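Local coordinates for Serine/threonine-protein kinase/endoribonuclease IRE1 (Saccharomyces cerevisiae, PDB 2BE1) that senses unfolded proteins in the endoplasmic reticulum lumen through its N-terminal domain and, once activated, splices HAC1 precursor mRNA to switch on unfolded protein response genes, at residues 2-7 and 250-255; 43-48 and 59-64; 64-69 and 84-89; 208-213 and 263-268. All coordinates share one frame; numbering follows the deposited sequence.

How the interactions relate
Residues scattered along the lumenal, unfolded-protein-sensing domain of IRE1 come together in two clusters, and neither includes the kinase or endoribonuclease parts, which lie outside this chain. Interactions 1 and 4, with centres about 13 Å apart, sit at one antiparallel sheet: its neighbouring strands 245-254 and 259-264 carry one segment of each, and Asp250 O lies 2.9 Å from Val263 N, a probable hydrogen bond. Interactions 2 and 3, centres about 10 Å apart, share Phe64 and meet through strands 57-61 and 68-73, where Glu62 N is 2.7 Å from Asn68 O. Interactions 1 and 2 have centres about 33 Å apart, and interaction 2 is nested within the loop that interaction 1 closes.

Interaction 1. Residues 2-7 and 250-255; sequences RSLNEL and DVFNDL
Leu4 and Phe252 cross at about a right angle where the N-terminal loop folds against strand 245-254 in the five-stranded antiparallel sheet of the lumenal domain. The leucine comes over one face of the phenyl ring, with CG anti to the backbone N (chi1 176°) and CD1 set above the middle of the ring. This is a CH-pi contact: Leu4 CD1 stands 3.3 Å from the centroid of the Phe252 ring, 13° off the ring normal. Leu7 approaches the same residue differently. Its carbonyl O lies at the ring edge, near the ring plane, while Leu7 CB packs 3.9 Å from Phe252 CD2. Val263 of the adjacent strand adds to this apolar cluster by touching both Leu4 and Phe252. Farther along, two acids meet: Glu6 OE1 comes within 3.7 Å of Asp254 OD2, the carboxylate planes 53° apart. Their mutual repulsion is probably offset by Arg256, whose NE makes salt bridges with both of these oxygens. Between the acidic and aromatic ends runs the backbone of the strand, and there Leu7 CA makes a CA-H...O contact of 3.0 Å with Asn253 O.

Interaction 2. Residues 43-48 and 59-64; sequences PLIEIQ and LIIEPF
Ile45 overlaps two residues of the facing segment, pushing its CD1 toward Ile61 and laying its CG2 against the proline ring beyond. The two isoleucines reach toward each other tip to tip, with Ile45 CD1 3.4 Å from Ile61 CD1. On its other branch, Ile45 CG2 lies 3.5 Å from Pro63 CB. Ile61 holds CG1 between its own backbone N and carbonyl carbon (chi1 71°), which turns that branch toward residues 43-48. The contact joins two different antiparallel sheets of the lumenal domain: strand 45-46 pairs with strand 190-195, whereas strand 57-61 pairs with 68-73, which pairs with 77-84, and Ile61 also bonds through its backbone to Ala292 of strand 290-294. What holds them together here is apolar side chains rather than shared backbone bonding. Pro63, centre of an inverse gamma turn, also rests on Phe291 and Leu293. Ile47 extends the apolar row at the other end. Its CD1 also meets Ile61 tip to tip, the distance from Ile47 CD1 to Ile61 CD1 being 3.9 Å. That same CD1 also lies near Leu59 O, and the CG2 branch packs on the same residue: Ile47 crosses Leu59 at about a right angle, with Ile47 CG2 3.9 Å from Leu59 CB.

Interaction 3. Residues 64-69 and 84-89; sequences FGDGNI and SIRQLV
Asp66 and Gly67 meet Ser84, Ile85 and Arg86 in a polar, largely backbone-made contact at the start of helix 85-89, where strand 77-84 of an antiparallel sheet gives way to that helix. Ser84 serves both elements. It pairs with Asn68 as an antiparallel non-hydrogen-bonded bridge, and it is also the N-cap of the helix, its OG accepting from Gln87 N at 3.1 Å. The loop before strand 68-73 supplies acceptors to the next two amides of the helix: Ile85 N donates to Gly67 O at 2.7 Å, and Arg86 N donates to Asp66 O at 3.0 Å, nearly straight at 178°. Ser84 OG adds a weak bond to Asp66 O. Asp66 thus presents a carbonyl oxygen and a carboxylate to the first turn, where the helix end would tend to favour the negative charge. The arginine side chain completes this grip. Its CG stands anti to the backbone N (chi1 153°), and the chain bends at chi3. The guanidinium plane is 48° from that of the carboxylate. Away from these polar groups, Ile69 CD1 packs 4.0 Å from Ile85 CG1, while Phe175 of strand 167-179 touches Ile85 and Arg86. At the salt bridge itself, Arg86 NH1 donates to the anti side of Asp66 OD1 at 3.0 Å, tilted from the carboxylate plane.

Interaction 4. Residues 208-213 and 263-268; sequences TFSKDG and VPHPFN
His265 has CG anti to the backbone N (chi1 -172°), and its NE2 end comes near Ser210, whose chi1 of -98° places OG beside the ring. The contact lies beside the outer strand of the five-stranded antiparallel sheet of the lumenal domain: residues 263-268 run off the end of strand 259-264, while the loop after helix 201-204 contributes residues 208-213. The hydroxyl approaches the imidazole obliquely, with Ser210 OG 3.2 Å from His265 NE2. Most of the remaining contact is made by Pro266, whose ring lies against the backbone of Thr208, Phe209 and Ser210. The CG corner touches at two points: Pro266 CG is 3.4 Å from Ser210 N and 3.6 Å from Phe209 CA. One atom back in the ring, Pro266 CB lies 3.5 Å from Thr208 O. Nearby, Asp250 of strand 245-254 touches Ser210, His265 and Pro266, and Arg27 forms a salt bridge with Asp212. The other ring nitrogen of the imidazole is tied back to its own segment, where His265 ND1 donates to Pro266 O at 3.1 Å, with the acceptor in the ring plane and an angle of 170° at the hydrogen.

Interaction 1. Residues 2-7 and 250-255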
# COMPACT_ATOMS: atom_id res chain seq x y z
N ARG A 2 -26.76 7.16 4.86
CA ARG A 2 -26.79 5.86 5.63
C ARG A 2 -27.52 4.73 4.88
O ARG A 2 -27.09 3.59 4.91
CB ARG A 2 -27.33 6.04 7.06
CG ARG A 2 -28.65 6.83 7.12
CD ARG A 2 -29.45 6.46 8.34
NE ARG A 2 -30.14 5.17 8.19
CZ ARG A 2 -30.67 4.45 9.20
NH1 ARG A 2 -30.61 4.88 10.47
NH2 ARG A 2 -31.28 3.29 8.94
N SER A 3 -28.62 5.06 4.22
CA SER A 3 -29.32 4.08 3.41
C SER A 3 -29.56 4.64 2.02
O SER A 3 -30.35 5.60 1.86
CB SER A 3 -30.67 3.76 4.02
OG SER A 3 -31.64 3.54 2.99
N LEU A 4 -28.93 4.02 1.03
CA LEU A 4 -28.93 4.50 -0.35
C LEU A 4 -30.35 4.78 -0.73
O LEU A 4 -30.66 5.63 -1.59
CB LEU A 4 -28.35 3.45 -1.31
CG LEU A 4 -28.35 3.75 -2.81
CD1 LEU A 4 -27.31 4.81 -3.19
CD2 LEU A 4 -28.13 2.45 -3.55
N ASN A 5 -31.21 4.03 -0.06
CA ASN A 5 -32.61 4.14 -0.30
C ASN A 5 -33.10 5.58 -0.42
O ASN A 5 -33.46 6.00 -1.52
CB ASN A 5 -33.37 3.41 0.75
CG ASN A 5 -34.72 3.19 0.31
OD1 ASN A 5 -34.92 2.70 -0.82
ND2 ASN A 5 -35.69 3.61 1.11
N GLU A 6 -33.11 6.33 0.69
CA GLU A 6 -33.24 7.78 0.58
C GLU A 6 -32.02 8.33 -0.16
O GLU A 6 -30.89 7.96 0.20
CB GLU A 6 -33.30 8.42 1.95
CG GLU A 6 -33.57 9.95 1.87
CD GLU A 6 -32.30 10.85 1.63
OE1 GLU A 6 -31.37 10.83 2.50
OE2 GLU A 6 -32.26 11.59 0.59
N LEU A 7 -32.24 9.20 -1.15
CA LEU A 7 -31.19 9.89 -1.94
C LEU A 7 -31.65 9.98 -3.38
O LEU A 7 -31.99 8.94 -3.95
CB LEU A 7 -29.85 9.13 -1.88
CG LEU A 7 -28.66 9.57 -0.98
CD1 LEU A 7 -29.08 10.33 0.25
CD2 LEU A 7 -27.75 8.41 -0.55
N ASP A 250 -22.60 5.97 -10.68
CA ASP A 250 -23.92 6.59 -10.40
C ASP A 250 -23.66 7.75 -9.47
O ASP A 250 -22.72 7.69 -8.69
CB ASP A 250 -24.90 5.57 -9.80
CG ASP A 250 -25.70 4.82 -10.87
OD1 ASP A 250 -25.63 5.22 -12.04
OD2 ASP A 250 -26.43 3.83 -10.59
N VAL A 251 -24.41 8.84 -9.57
CA VAL A 251 -24.31 9.90 -8.53
C VAL A 251 -25.62 10.18 -7.75
O VAL A 251 -26.62 10.51 -8.31
CB VAL A 251 -23.48 11.22 -8.99
CG1 VAL A 251 -23.26 11.26 -10.45
CG2 VAL A 251 -24.10 12.50 -8.51
N PHE A 252 -25.63 9.98 -6.46
CA PHE A 252 -26.82 10.24 -5.72
C PHE A 252 -26.80 11.60 -5.01
O PHE A 252 -25.74 12.21 -4.84
CB PHE A 252 -27.03 9.13 -4.72
CG PHE A 252 -27.42 7.84 -5.34
CD1 PHE A 252 -26.56 7.17 -6.18
CD2 PHE A 252 -28.68 7.29 -5.11
CE1 PHE A 252 -26.95 5.97 -6.77
CE2 PHE A 252 -29.06 6.09 -5.71
CZ PHE A 252 -28.19 5.44 -6.53
N ASN A 253 -27.99 12.07 -4.63
CA ASN A 253 -28.14 13.35 -3.93
C ASN A 253 -28.72 13.12 -2.58
O ASN A 253 -29.81 12.56 -2.45
CB ASN A 253 -29.06 14.32 -4.67
CG ASN A 253 -28.57 14.67 -6.08
OD1 ASN A 253 -27.39 14.95 -6.28
ND2 ASN A 253 -29.50 14.69 -7.07
N ASP A 254 -28.00 13.55 -1.56
CA ASP A 254 -28.56 13.61 -0.22
C ASP A 254 -29.34 14.88 -0.13
O ASP A 254 -28.75 15.96 -0.04
CB ASP A 254 -27.46 13.64 0.84
CG ASP A 254 -27.97 13.31 2.22
OD1 ASP A 254 -27.24 12.59 2.96
OD2 ASP A 254 -29.09 13.76 2.55
N LEU A 255 -30.66 14.78 -0.16
CA LEU A 255 -31.47 16.01 -0.20
C LEU A 255 -31.51 16.86 1.09
O LEU A 255 -31.62 18.08 1.00
CB LEU A 255 -32.87 15.72 -0.73
CG LEU A 255 -32.71 15.31 -2.18
CD1 LEU A 255 -34.05 15.03 -2.80
CD2 LEU A 255 -31.96 16.41 -2.93

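Interaction 2. Residues 43-48 and 59-64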
# COMPACT_ATOMS: atom_id res chain seq x y z
N PRO A 43 -2.28 8.02 -16.89
CA PRO A 43 -2.50 6.80 -17.68
C PRO A 43 -2.96 5.66 -16.77
O PRO A 43 -2.37 5.46 -15.70
CB PRO A 43 -1.08 6.45 -18.21
CG PRO A 43 -0.16 7.63 -17.83
CD PRO A 43 -1.11 8.78 -17.38
N LEU A 44 -4.00 4.93 -17.19
CA LEU A 44 -4.61 3.89 -16.31
C LEU A 44 -3.75 2.68 -16.25
O LEU A 44 -3.61 2.07 -15.22
CB LEU A 44 -5.98 3.47 -16.81
CG LEU A 44 -7.24 3.63 -15.99
CD1 LEU A 44 -7.15 4.89 -15.29
CD2 LEU A 44 -8.35 3.73 -16.95
N ILE A 45 -3.19 2.30 -17.38
CA ILE A 45 -2.26 1.21 -17.39
C ILE A 45 -1.05 1.54 -18.28
O ILE A 45 -1.18 2.07 -19.38
CB ILE A 45 -2.97 -0.19 -17.65
CG1 ILE A 45 -2.55 -0.86 -18.92
CG2 ILE A 45 -4.41 -0.04 -17.79
CD1 ILE A 45 -1.17 -1.34 -18.86
N GLU A 46 0.13 1.27 -17.77
CA GLU A 46 1.31 1.51 -18.50
C GLU A 46 2.29 0.45 -18.08
O GLU A 46 2.95 0.56 -17.05
CB GLU A 46 1.78 2.90 -18.18
CG GLU A 46 3.15 3.28 -18.72
CD GLU A 46 3.74 4.46 -17.89
OE1 GLU A 46 4.78 4.23 -17.17
OE2 GLU A 46 3.12 5.60 -17.93
N ILE A 47 2.31 -0.60 -18.91
CA ILE A 47 3.18 -1.76 -18.82
C ILE A 47 4.44 -1.51 -19.60
O ILE A 47 4.40 -1.10 -20.75
CB ILE A 47 2.53 -3.01 -19.45
CG1 ILE A 47 1.38 -3.55 -18.58
CG2 ILE A 47 3.59 -4.11 -19.73
CD1 ILE A 47 0.25 -4.33 -19.34
N GLN A 48 5.55 -1.84 -18.97
CA GLN A 48 6.87 -1.69 -19.55
C GLN A 48 7.73 -2.96 -19.40
O GLN A 48 8.27 -3.22 -18.34
CB GLN A 48 7.52 -0.53 -18.85
CG GLN A 48 8.58 0.13 -19.61
CD GLN A 48 9.52 0.76 -18.63
OE1 GLN A 48 10.74 0.73 -18.82
NE2 GLN A 48 8.97 1.30 -17.53
N LEU A 59 2.89 -8.66 -21.70
CA LEU A 59 2.15 -8.57 -20.44
C LEU A 59 0.92 -7.75 -20.63
O LEU A 59 0.99 -6.70 -21.28
CB LEU A 59 2.98 -7.90 -19.36
CG LEU A 59 2.46 -8.12 -17.94
CD1 LEU A 59 2.07 -9.56 -17.69
CD2 LEU A 59 3.45 -7.69 -16.92
N ILE A 60 -0.20 -8.21 -20.07
CA ILE A 60 -1.48 -7.58 -20.31
C ILE A 60 -2.27 -7.55 -19.05
O ILE A 60 -2.47 -8.61 -18.45
CB ILE A 60 -2.30 -8.40 -21.31
CG1 ILE A 60 -1.55 -8.46 -22.64
CG2 ILE A 60 -3.68 -7.78 -21.53
CD1 ILE A 60 -1.93 -9.55 -23.49
N ILE A 61 -2.74 -6.37 -18.64
CA ILE A 61 -3.68 -6.30 -17.47
C ILE A 61 -5.08 -5.79 -17.76
O ILE A 61 -5.32 -4.98 -18.69
CB ILE A 61 -3.14 -5.49 -16.36
CG1 ILE A 61 -3.16 -4.05 -16.79
CG2 ILE A 61 -1.69 -5.94 -16.02
CD1 ILE A 61 -1.97 -3.35 -16.24
N GLU A 62 -6.04 -6.30 -17.01
CA GLU A 62 -7.38 -5.80 -17.21
C GLU A 62 -7.47 -4.57 -16.31
O GLU A 62 -7.25 -4.66 -15.09
CB GLU A 62 -8.45 -6.82 -16.87
CG GLU A 62 -9.83 -6.22 -16.84
CD GLU A 62 -10.89 -7.25 -16.51
OE1 GLU A 62 -11.97 -7.32 -17.17
OE2 GLU A 62 -10.62 -8.03 -15.60
N PRO A 63 -7.76 -3.40 -16.89
CA PRO A 63 -7.72 -2.18 -16.11
C PRO A 63 -9.00 -2.13 -15.36
O PRO A 63 -9.94 -1.44 -15.78
CB PRO A 63 -7.73 -1.08 -17.16
CG PRO A 63 -8.48 -1.64 -18.23
CD PRO A 63 -8.14 -3.12 -18.28
N PHE A 64 -9.13 -2.88 -14.29
CA PHE A 64 -10.42 -2.87 -13.67
C PHE A 64 -10.32 -3.60 -12.37
O PHE A 64 -9.60 -4.59 -12.25
CB PHE A 64 -11.50 -3.47 -14.56
CG PHE A 64 -12.76 -3.69 -13.85
CD1 PHE A 64 -13.69 -2.68 -13.73
CD2 PHE A 64 -13.00 -4.90 -13.18
CE1 PHE A 64 -14.90 -2.90 -13.00
CE2 PHE A 64 -14.22 -5.11 -12.45
CZ PHE A 64 -15.15 -4.13 -12.36

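Interaction 3. Residues 64-69 and 84-89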
# COMPACT_ATOMS: atom_id res chain seq x y z
N PHE A 64 -9.13 -2.88 -14.29
CA PHE A 64 -10.42 -2.87 -13.67
C PHE A 64 -10.32 -3.60 -12.37
O PHE A 64 -9.60 -4.59 -12.25
CB PHE A 64 -11.50 -3.47 -14.56
CG PHE A 64 -12.76 -3.69 -13.85
CD1 PHE A 64 -13.69 -2.68 -13.73
CD2 PHE A 64 -13.00 -4.90 -13.18
CE1 PHE A 64 -14.90 -2.90 -13.00
CE2 PHE A 64 -14.22 -5.11 -12.45
CZ PHE A 64 -15.15 -4.13 -12.36
N GLY A 65 -11.01 -3.10 -11.38
CA GLY A 65 -10.88 -3.69 -10.09
C GLY A 65 -9.46 -3.77 -9.61
O GLY A 65 -8.70 -2.79 -9.69
N ASP A 66 -9.12 -4.95 -9.10
CA ASP A 66 -7.80 -5.26 -8.59
C ASP A 66 -6.75 -5.14 -9.63
O ASP A 66 -5.58 -5.27 -9.34
CB ASP A 66 -7.79 -6.67 -8.08
CG ASP A 66 -8.26 -6.77 -6.62
OD1 ASP A 66 -8.52 -5.74 -5.95
OD2 ASP A 66 -8.36 -7.92 -6.11
N GLY A 67 -7.18 -4.88 -10.87
CA GLY A 67 -6.32 -4.95 -12.04
C GLY A 67 -5.77 -6.36 -12.29
O GLY A 67 -4.60 -6.67 -11.95
N ASN A 68 -6.61 -7.21 -12.90
CA ASN A 68 -6.17 -8.57 -13.16
C ASN A 68 -5.09 -8.81 -14.23
O ASN A 68 -5.04 -8.14 -15.24
CB ASN A 68 -7.36 -9.42 -13.43
CG ASN A 68 -7.28 -10.71 -12.69
OD1 ASN A 68 -8.20 -11.04 -11.90
ND2 ASN A 68 -6.14 -11.47 -12.88
N ILE A 69 -4.25 -9.80 -14.03
CA ILE A 69 -3.15 -10.03 -14.95
C ILE A 69 -3.38 -11.18 -15.90
O ILE A 69 -3.64 -12.33 -15.46
CB ILE A 69 -1.89 -10.36 -14.21
CG1 ILE A 69 -1.53 -9.18 -13.33
CG2 ILE A 69 -0.79 -10.85 -15.22
CD1 ILE A 69 -0.79 -9.59 -12.16
N SER A 84 -3.30 -10.66 -9.38
CA SER A 84 -3.97 -9.41 -9.56
C SER A 84 -2.89 -8.40 -9.29
O SER A 84 -1.95 -8.63 -8.52
CB SER A 84 -5.13 -9.38 -8.55
OG SER A 84 -5.18 -8.27 -7.65
N ILE A 85 -2.96 -7.27 -9.91
CA ILE A 85 -1.95 -6.35 -9.53
C ILE A 85 -2.00 -5.84 -8.12
O ILE A 85 -0.97 -5.79 -7.53
CB ILE A 85 -1.79 -5.23 -10.48
CG1 ILE A 85 -0.66 -5.62 -11.39
CG2 ILE A 85 -1.39 -3.95 -9.74
CD1 ILE A 85 -0.66 -4.85 -12.58
N ARG A 86 -3.16 -5.46 -7.57
CA ARG A 86 -3.26 -5.09 -6.16
C ARG A 86 -2.57 -6.20 -5.41
O ARG A 86 -1.58 -5.99 -4.74
CB ARG A 86 -4.72 -4.97 -5.69
CG ARG A 86 -4.89 -5.24 -4.18
CD ARG A 86 -6.30 -5.06 -3.68
NE ARG A 86 -6.49 -3.67 -3.30
CZ ARG A 86 -7.14 -2.72 -4.02
NH1 ARG A 86 -7.76 -2.97 -5.21
NH2 ARG A 86 -7.21 -1.48 -3.53
N GLN A 87 -3.09 -7.40 -5.60
CA GLN A 87 -2.61 -8.56 -4.90
C GLN A 87 -1.13 -8.75 -5.00
O GLN A 87 -0.50 -9.10 -4.04
CB GLN A 87 -3.32 -9.77 -5.45
CG GLN A 87 -2.93 -11.12 -4.87
CD GLN A 87 -3.16 -12.21 -5.93
OE1 GLN A 87 -2.19 -12.75 -6.51
NE2 GLN A 87 -4.47 -12.47 -6.26
N LEU A 88 -0.54 -8.52 -6.15
CA LEU A 88 0.92 -8.63 -6.21
C LEU A 88 1.66 -7.59 -5.34
O LEU A 88 2.39 -7.94 -4.45
CB LEU A 88 1.39 -8.59 -7.65
CG LEU A 88 2.34 -9.70 -8.08
CD1 LEU A 88 1.72 -11.07 -7.85
CD2 LEU A 88 2.51 -9.46 -9.51
N VAL A 89 1.45 -6.32 -5.62
CA VAL A 89 1.95 -5.23 -4.82
C VAL A 89 1.76 -5.54 -3.36
O VAL A 89 2.65 -5.29 -2.57
CB VAL A 89 1.21 -3.92 -5.11
CG1 VAL A 89 1.49 -2.88 -4.04
CG2 VAL A 89 1.55 -3.39 -6.52

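Interaction 4. Residues 208-213 and 263-268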
# COMPACT_ATOMS: atom_id res chain seq x y z
N THR A 208 -27.42 -2.57 -5.90
CA THR A 208 -27.52 -3.85 -6.52
C THR A 208 -28.02 -3.82 -8.00
O THR A 208 -27.57 -4.59 -8.82
CB THR A 208 -28.36 -4.76 -5.60
OG1 THR A 208 -28.20 -6.09 -6.06
CG2 THR A 208 -29.89 -4.32 -5.54
N PHE A 209 -28.93 -2.92 -8.31
CA PHE A 209 -29.37 -2.72 -9.68
C PHE A 209 -29.93 -1.32 -9.75
O PHE A 209 -30.44 -0.81 -8.73
CB PHE A 209 -30.43 -3.76 -10.10
CG PHE A 209 -31.62 -3.76 -9.22
CD1 PHE A 209 -32.64 -2.78 -9.37
CD2 PHE A 209 -31.74 -4.72 -8.19
CE1 PHE A 209 -33.79 -2.75 -8.51
CE2 PHE A 209 -32.88 -4.72 -7.31
CZ PHE A 209 -33.92 -3.73 -7.48
N SER A 210 -29.83 -0.69 -10.92
CA SER A 210 -30.14 0.74 -11.08
C SER A 210 -31.51 1.09 -10.49
O SER A 210 -32.48 0.41 -10.78
CB SER A 210 -30.03 1.15 -12.55
OG SER A 210 -28.77 1.76 -12.78
N LYS A 211 -31.57 2.10 -9.63
CA LYS A 211 -32.84 2.54 -9.02
C LYS A 211 -33.73 3.07 -10.07
O LYS A 211 -34.92 2.94 -10.02
CB LYS A 211 -32.62 3.66 -8.01
CG LYS A 211 -32.21 3.22 -6.60
CD LYS A 211 -32.84 4.20 -5.57
CE LYS A 211 -32.83 3.65 -4.14
NZ LYS A 211 -31.63 2.78 -3.94
N ASP A 212 -33.10 3.74 -11.00
CA ASP A 212 -33.58 3.99 -12.35
C ASP A 212 -34.09 2.75 -13.03
O ASP A 212 -33.62 1.67 -12.75
CB ASP A 212 -32.32 4.35 -13.11
CG ASP A 212 -32.56 5.40 -14.00
OD1 ASP A 212 -33.75 5.54 -14.22
OD2 ASP A 212 -31.62 6.06 -14.44
N GLY A 213 -34.98 2.86 -13.97
CA GLY A 213 -35.14 1.65 -14.79
C GLY A 213 -33.84 1.26 -15.53
O GLY A 213 -33.50 0.07 -15.69
N VAL A 263 -21.58 6.54 -6.24
CA VAL A 263 -21.49 5.10 -6.02
C VAL A 263 -21.36 4.36 -7.39
O VAL A 263 -21.78 4.91 -8.44
CB VAL A 263 -22.67 4.59 -5.13
CG1 VAL A 263 -23.61 5.73 -4.71
CG2 VAL A 263 -23.44 3.51 -5.82
N PRO A 264 -20.69 3.17 -7.44
CA PRO A 264 -20.48 2.57 -8.76
C PRO A 264 -21.77 2.10 -9.29
O PRO A 264 -22.64 1.67 -8.52
CB PRO A 264 -19.60 1.36 -8.48
CG PRO A 264 -19.90 1.00 -7.07
CD PRO A 264 -20.05 2.35 -6.39
N HIS A 265 -21.90 2.23 -10.61
CA HIS A 265 -23.07 1.78 -11.34
C HIS A 265 -23.09 0.24 -11.37
O HIS A 265 -22.06 -0.34 -11.67
CB HIS A 265 -23.02 2.35 -12.74
CG HIS A 265 -24.27 2.11 -13.52
ND1 HIS A 265 -24.69 0.86 -13.89
CD2 HIS A 265 -25.21 2.96 -13.97
CE1 HIS A 265 -25.81 0.93 -14.57
NE2 HIS A 265 -26.15 2.20 -14.63
N PRO A 266 -24.24 -0.41 -11.08
CA PRO A 266 -24.22 -1.86 -10.81
C PRO A 266 -23.82 -2.53 -12.07
O PRO A 266 -23.43 -1.85 -12.99
CB PRO A 266 -25.66 -2.19 -10.43
CG PRO A 266 -26.48 -1.07 -10.93
CD PRO A 266 -25.61 0.14 -11.01
N PHE A 267 -23.85 -3.86 -12.14
CA PHE A 267 -23.80 -4.51 -13.50
C PHE A 267 -24.66 -5.82 -13.67
O PHE A 267 -24.66 -6.72 -12.79
CB PHE A 267 -22.35 -4.60 -14.09
CG PHE A 267 -21.72 -5.95 -13.94
CD1 PHE A 267 -21.89 -6.91 -14.96
CD2 PHE A 267 -20.97 -6.27 -12.77
CE1 PHE A 267 -21.33 -8.18 -14.84
CE2 PHE A 267 -20.38 -7.55 -12.62
CZ PHE A 267 -20.55 -8.51 -13.65
N ASN A 268 -25.37 -5.90 -14.79
CA ASN A 268 -26.31 -7.01 -15.07
C ASN A 268 -25.79 -8.45 -14.82
O ASN A 268 -24.53 -8.69 -14.81
CB ASN A 268 -26.86 -6.93 -16.52
CG ASN A 268 -25.88 -7.55 -17.56
OD1 ASN A 268 -24.68 -7.21 -17.58
ND2 ASN A 268 -26.37 -8.47 -18.39